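Local coordinates for chromosome partition protein Smc (Pyrococcus furiosus, PDB 5XNS) that binds and hydrolyses ATP through its ABC-type head domain and is probably required for chromosome condensation and partitioning, at residues F28-G33 / V368-A373; A342-V347 / T364-M369. All blocks are in the same frame, centred on the assembly; numbering follows the deposited sequence.

Contact 1 (F28-G33 / V368-A373); sequences FTAIVG and VMMANA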
# COMPACT_ATOMS: atom_id res chain seq x y z
N PHE A 28 -2.81 0.19 -13.20
CA PHE A 28 -2.41 1.52 -12.73
C PHE A 28 -3.61 2.47 -12.82
O PHE A 28 -4.05 2.84 -13.92
CB PHE A 28 -1.21 2.00 -13.56
CG PHE A 28 -0.66 3.37 -13.16
CD1 PHE A 28 0.39 3.91 -13.89
CD2 PHE A 28 -1.18 4.10 -12.10
CE1 PHE A 28 0.92 5.15 -13.57
CE2 PHE A 28 -0.66 5.35 -11.77
CZ PHE A 28 0.40 5.88 -12.52
N THR A 29 -4.13 2.88 -11.66
CA THR A 29 -5.14 3.94 -11.58
C THR A 29 -4.52 5.22 -11.05
O THR A 29 -3.80 5.19 -10.04
CB THR A 29 -6.31 3.53 -10.67
OG1 THR A 29 -6.77 2.22 -11.02
CG2 THR A 29 -7.46 4.55 -10.78
N ALA A 30 -4.81 6.36 -11.68
CA ALA A 30 -4.48 7.67 -11.14
C ALA A 30 -5.75 8.34 -10.64
O ALA A 30 -6.78 8.34 -11.34
CB ALA A 30 -3.79 8.57 -12.19
N ILE A 31 -5.70 8.88 -9.41
CA ILE A 31 -6.81 9.62 -8.80
C ILE A 31 -6.43 11.10 -8.85
O ILE A 31 -5.53 11.54 -8.13
CB ILE A 31 -7.07 9.19 -7.35
CG1 ILE A 31 -7.11 7.67 -7.18
CG2 ILE A 31 -8.37 9.82 -6.85
CD1 ILE A 31 -8.19 7.02 -7.97
N VAL A 32 -7.11 11.89 -9.68
CA VAL A 32 -6.63 13.23 -10.00
C VAL A 32 -7.72 14.26 -9.73
O VAL A 32 -8.90 13.93 -9.59
CB VAL A 32 -6.13 13.34 -11.45
CG1 VAL A 32 -5.24 12.13 -11.78
CG2 VAL A 32 -7.33 13.42 -12.41
N GLY A 33 -7.29 15.51 -9.68
CA GLY A 33 -8.17 16.63 -9.40
C GLY A 33 -7.40 17.74 -8.71
O GLY A 33 -6.24 17.59 -8.34
N VAL A 368 2.40 14.23 -16.03
CA VAL A 368 3.40 13.23 -16.41
C VAL A 368 3.18 11.92 -15.65
O VAL A 368 3.43 10.82 -16.18
CB VAL A 368 4.81 13.80 -16.19
CG1 VAL A 368 5.82 12.75 -16.49
CG2 VAL A 368 5.04 15.00 -17.10
N MET A 369 2.74 12.00 -14.40
CA MET A 369 2.37 10.78 -13.67
C MET A 369 1.09 10.18 -14.25
O MET A 369 1.01 8.98 -14.53
CB MET A 369 2.19 11.12 -12.18
CG MET A 369 1.73 9.95 -11.33
SD MET A 369 2.96 8.63 -11.32
CE MET A 369 4.21 9.39 -10.28
N MET A 370 0.10 11.05 -14.48
CA MET A 370 -1.21 10.69 -15.04
C MET A 370 -1.12 9.94 -16.36
O MET A 370 -1.88 8.99 -16.61
CB MET A 370 -1.97 11.99 -15.26
CG MET A 370 -3.24 12.12 -14.57
SD MET A 370 -3.72 13.84 -14.77
CE MET A 370 -2.92 14.52 -13.33
N ALA A 371 -0.24 10.41 -17.25
CA ALA A 371 -0.17 9.92 -18.63
C ALA A 371 -0.02 8.40 -18.70
O ALA A 371 -0.51 7.78 -19.65
CB ALA A 371 0.99 10.60 -19.36
N ASN A 372 0.64 7.79 -17.73
CA ASN A 372 0.94 6.36 -17.79
C ASN A 372 -0.18 5.46 -17.26
O ASN A 372 -0.03 4.23 -17.28
CB ASN A 372 2.22 6.05 -17.01
CG ASN A 372 3.48 6.51 -17.73
OD1 ASN A 372 3.42 7.23 -18.73
ND2 ASN A 372 4.63 6.12 -17.21
N ALA A 373 -1.27 6.03 -16.76
CA ALA A 373 -2.26 5.22 -16.06
C ALA A 373 -3.15 4.47 -17.05
O ALA A 373 -3.40 4.93 -18.16
CB ALA A 373 -3.13 6.09 -15.14
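The phenyl ring of F28 lies under the turn after the short helix, with A373 CA over one face, 3.9 Å from the ring centroid and 21° off the normal, a CH-pi contact. F28 CG stands anti to its own backbone N (chi1 -178°), which swings the ring off the strand toward this turn. M369 meets the ring at about a right angle: its chain, bent at both outer torsions, brings SD to the ring edge, 3.9 Å from CZ, in a Met-aromatic contact. N372 approaches through its CB, 3.8 Å from F28 CE1, with the amide plane turned 89° from the ring; its ND2 is held by D349 and A348. Replacing F28 with an alanine would probably leave A373 CA and the M369 sulfur without their aromatic partner and open a gap beneath the turn. Further along the strand, the A30 and A373 CB atoms meet at 3.9 Å, and V32 CG1 presses tightly on M370 CG at 3.4 Å. A373 N donating to M370 O (3.0 Å) closes the type I turn. On the neighbouring chain of Segregation and condensation protein A, L46 packs on V32 and L43 on M370. This is the beta-alpha-beta crossover of a P-loop NTPase core: the connection from strand 359-363 to strand 375-381 passes over strand 28-32, which leads into the ATP-binding loop.

Contact 2 (A342-V347 / T364-M369); sequences ANVKRV and TLRDVM
R366 NH2, 3.6 Å from V344 CG2, is gripped by two oxygens, D341 OD1 in a salt bridge and the carbonyl of L339. The V344 methyl rests on one face of the guanidinium, 3.4 Å above its plane and displaced toward the rim. With V344 CG1 anti to the backbone N (chi1 170°), the two branches part: CG2 faces the arginine, while CG1 packs against M369 CB at 3.9 Å. M369 crosses V344 at about a right angle and brings CE to V347 CG1, 4.2 Å away. Nearer the surface, V368 CG1 sits closely against K345, 3.5 Å from its CG, the two side chains crossing at about a right angle; the lysine's NZ pairs with D349. The bend entering helix 367-370 is an ST turn, with R366 N donating to T364 OG1 (3.0 Å, 166°) and R366 itself at the N-cap position. A bound citrate, probably from the crystallisation liquor, accepts from R366 NH1 and L365 N and also bonds T364 OG1. Anchored at NH2 and floored by a valine methyl, the guanidinium is thus held with NH1 turned to the citrate, consistent with a pocket suited to negatively charged groups.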
# COMPACT_ATOMS: atom_id res chain seq x y z
N ALA A 342 10.96 15.82 -14.92
CA ALA A 342 11.88 14.79 -15.40
C ALA A 342 11.94 13.62 -14.43
O ALA A 342 11.93 12.44 -14.84
CB ALA A 342 13.28 15.38 -15.61
N ASN A 343 12.01 13.91 -13.14
CA ASN A 343 12.01 12.84 -12.15
C ASN A 343 10.65 12.15 -12.06
O ASN A 343 10.58 10.92 -11.92
CB ASN A 343 12.43 13.40 -10.80
CG ASN A 343 13.94 13.46 -10.65
OD1 ASN A 343 14.66 12.55 -11.06
ND2 ASN A 343 14.42 14.54 -10.07
N VAL A 344 9.55 12.91 -12.13
CA VAL A 344 8.23 12.29 -12.05
C VAL A 344 8.03 11.32 -13.20
O VAL A 344 7.47 10.23 -13.03
CB VAL A 344 7.12 13.36 -12.01
CG1 VAL A 344 5.76 12.71 -12.18
CG2 VAL A 344 7.17 14.10 -10.70
N LYS A 345 8.55 11.67 -14.38
CA LYS A 345 8.50 10.76 -15.53
C LYS A 345 9.16 9.43 -15.21
O LYS A 345 8.61 8.36 -15.53
CB LYS A 345 9.19 11.40 -16.73
CG LYS A 345 8.52 11.16 -18.07
CD LYS A 345 8.34 9.71 -18.38
CE LYS A 345 7.59 9.53 -19.69
NZ LYS A 345 7.02 8.16 -19.80
N ARG A 346 10.35 9.46 -14.61
CA ARG A 346 11.06 8.20 -14.33
C ARG A 346 10.27 7.34 -13.35
O ARG A 346 10.20 6.11 -13.52
CB ARG A 346 12.45 8.49 -13.78
CG ARG A 346 13.43 9.00 -14.84
CD ARG A 346 14.77 9.36 -14.21
NE ARG A 346 15.40 10.43 -14.97
CZ ARG A 346 15.55 11.67 -14.53
NH1 ARG A 346 15.16 11.99 -13.31
NH2 ARG A 346 16.12 12.58 -15.29
N VAL A 347 9.68 7.96 -12.32
CA VAL A 347 8.90 7.18 -11.35
C VAL A 347 7.67 6.59 -12.02
O VAL A 347 7.33 5.41 -11.82
CB VAL A 347 8.53 8.05 -10.14
CG1 VAL A 347 7.62 7.27 -9.18
CG2 VAL A 347 9.79 8.58 -9.44
N THR A 364 -2.71 12.13 -7.63
CA THR A 364 -1.76 13.07 -8.24
C THR A 364 -2.53 14.12 -9.02
O THR A 364 -3.69 13.91 -9.38
CB THR A 364 -0.75 12.34 -9.14
OG1 THR A 364 0.26 13.25 -9.59
CG2 THR A 364 -1.45 11.74 -10.36
N LEU A 365 -1.88 15.26 -9.24
CA LEU A 365 -2.29 16.21 -10.28
C LEU A 365 -1.16 16.49 -11.26
O LEU A 365 -1.19 17.52 -11.95
CB LEU A 365 -2.81 17.52 -9.68
CG LEU A 365 -2.08 18.16 -8.49
CD1 LEU A 365 -0.64 18.54 -8.85
CD2 LEU A 365 -2.85 19.38 -7.96
N ARG A 366 -0.16 15.62 -11.33
CA ARG A 366 0.95 15.80 -12.25
C ARG A 366 0.65 15.03 -13.53
O ARG A 366 0.48 13.80 -13.49
CB ARG A 366 2.25 15.31 -11.61
CG ARG A 366 2.55 15.89 -10.23
CD ARG A 366 2.94 17.36 -10.29
NE ARG A 366 4.23 17.58 -10.93
CZ ARG A 366 5.40 17.44 -10.31
NH1 ARG A 366 5.45 17.07 -9.04
NH2 ARG A 366 6.53 17.65 -10.99
N ASP A 367 0.56 15.74 -14.65
CA ASP A 367 0.11 15.06 -15.87
C ASP A 367 1.11 14.03 -16.35
O ASP A 367 0.73 13.04 -16.98
CB ASP A 367 -0.22 16.06 -16.99
CG ASP A 367 0.91 17.03 -17.29
OD1 ASP A 367 2.09 16.76 -16.95
OD2 ASP A 367 0.62 18.08 -17.91
N VAL A 368 2.40 14.23 -16.03
CA VAL A 368 3.40 13.23 -16.41
C VAL A 368 3.18 11.92 -15.65
O VAL A 368 3.43 10.82 -16.18
CB VAL A 368 4.81 13.80 -16.19
CG1 VAL A 368 5.82 12.75 -16.49
CG2 VAL A 368 5.04 15.00 -17.10
N MET A 369 2.74 12.00 -14.40
CA MET A 369 2.37 10.78 -13.67
C MET A 369 1.09 10.18 -14.25
O MET A 369 1.01 8.98 -14.53
CB MET A 369 2.19 11.12 -12.18
CG MET A 369 1.73 9.95 -11.33
SD MET A 369 2.96 8.63 -11.32
CE MET A 369 4.21 9.39 -10.28

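In the fold
Contacts 1 and 2 have centres 9 Å apart and share V368 and M369; M369 bridges them, meeting F28 of strand 28-32 and V344 and V347 of helix 341-354. The segments also join directly: T364 N lies 2.9 Å from I31 O, a probable hydrogen bond from just beyond strand 359-363 to strand 28-32, and T364 O is 3.3 Å from V32 CB. Both contacts lie near the ATP-binding loop. By nearest side-chain approach, the ATP-binding K39 is about 5 Å from V32 of contact 1 and about 8 Å from R366 of contact 2. The side chain of R366 is about 3 Å from the bound citrate, and that of M369 about 6 Å from it.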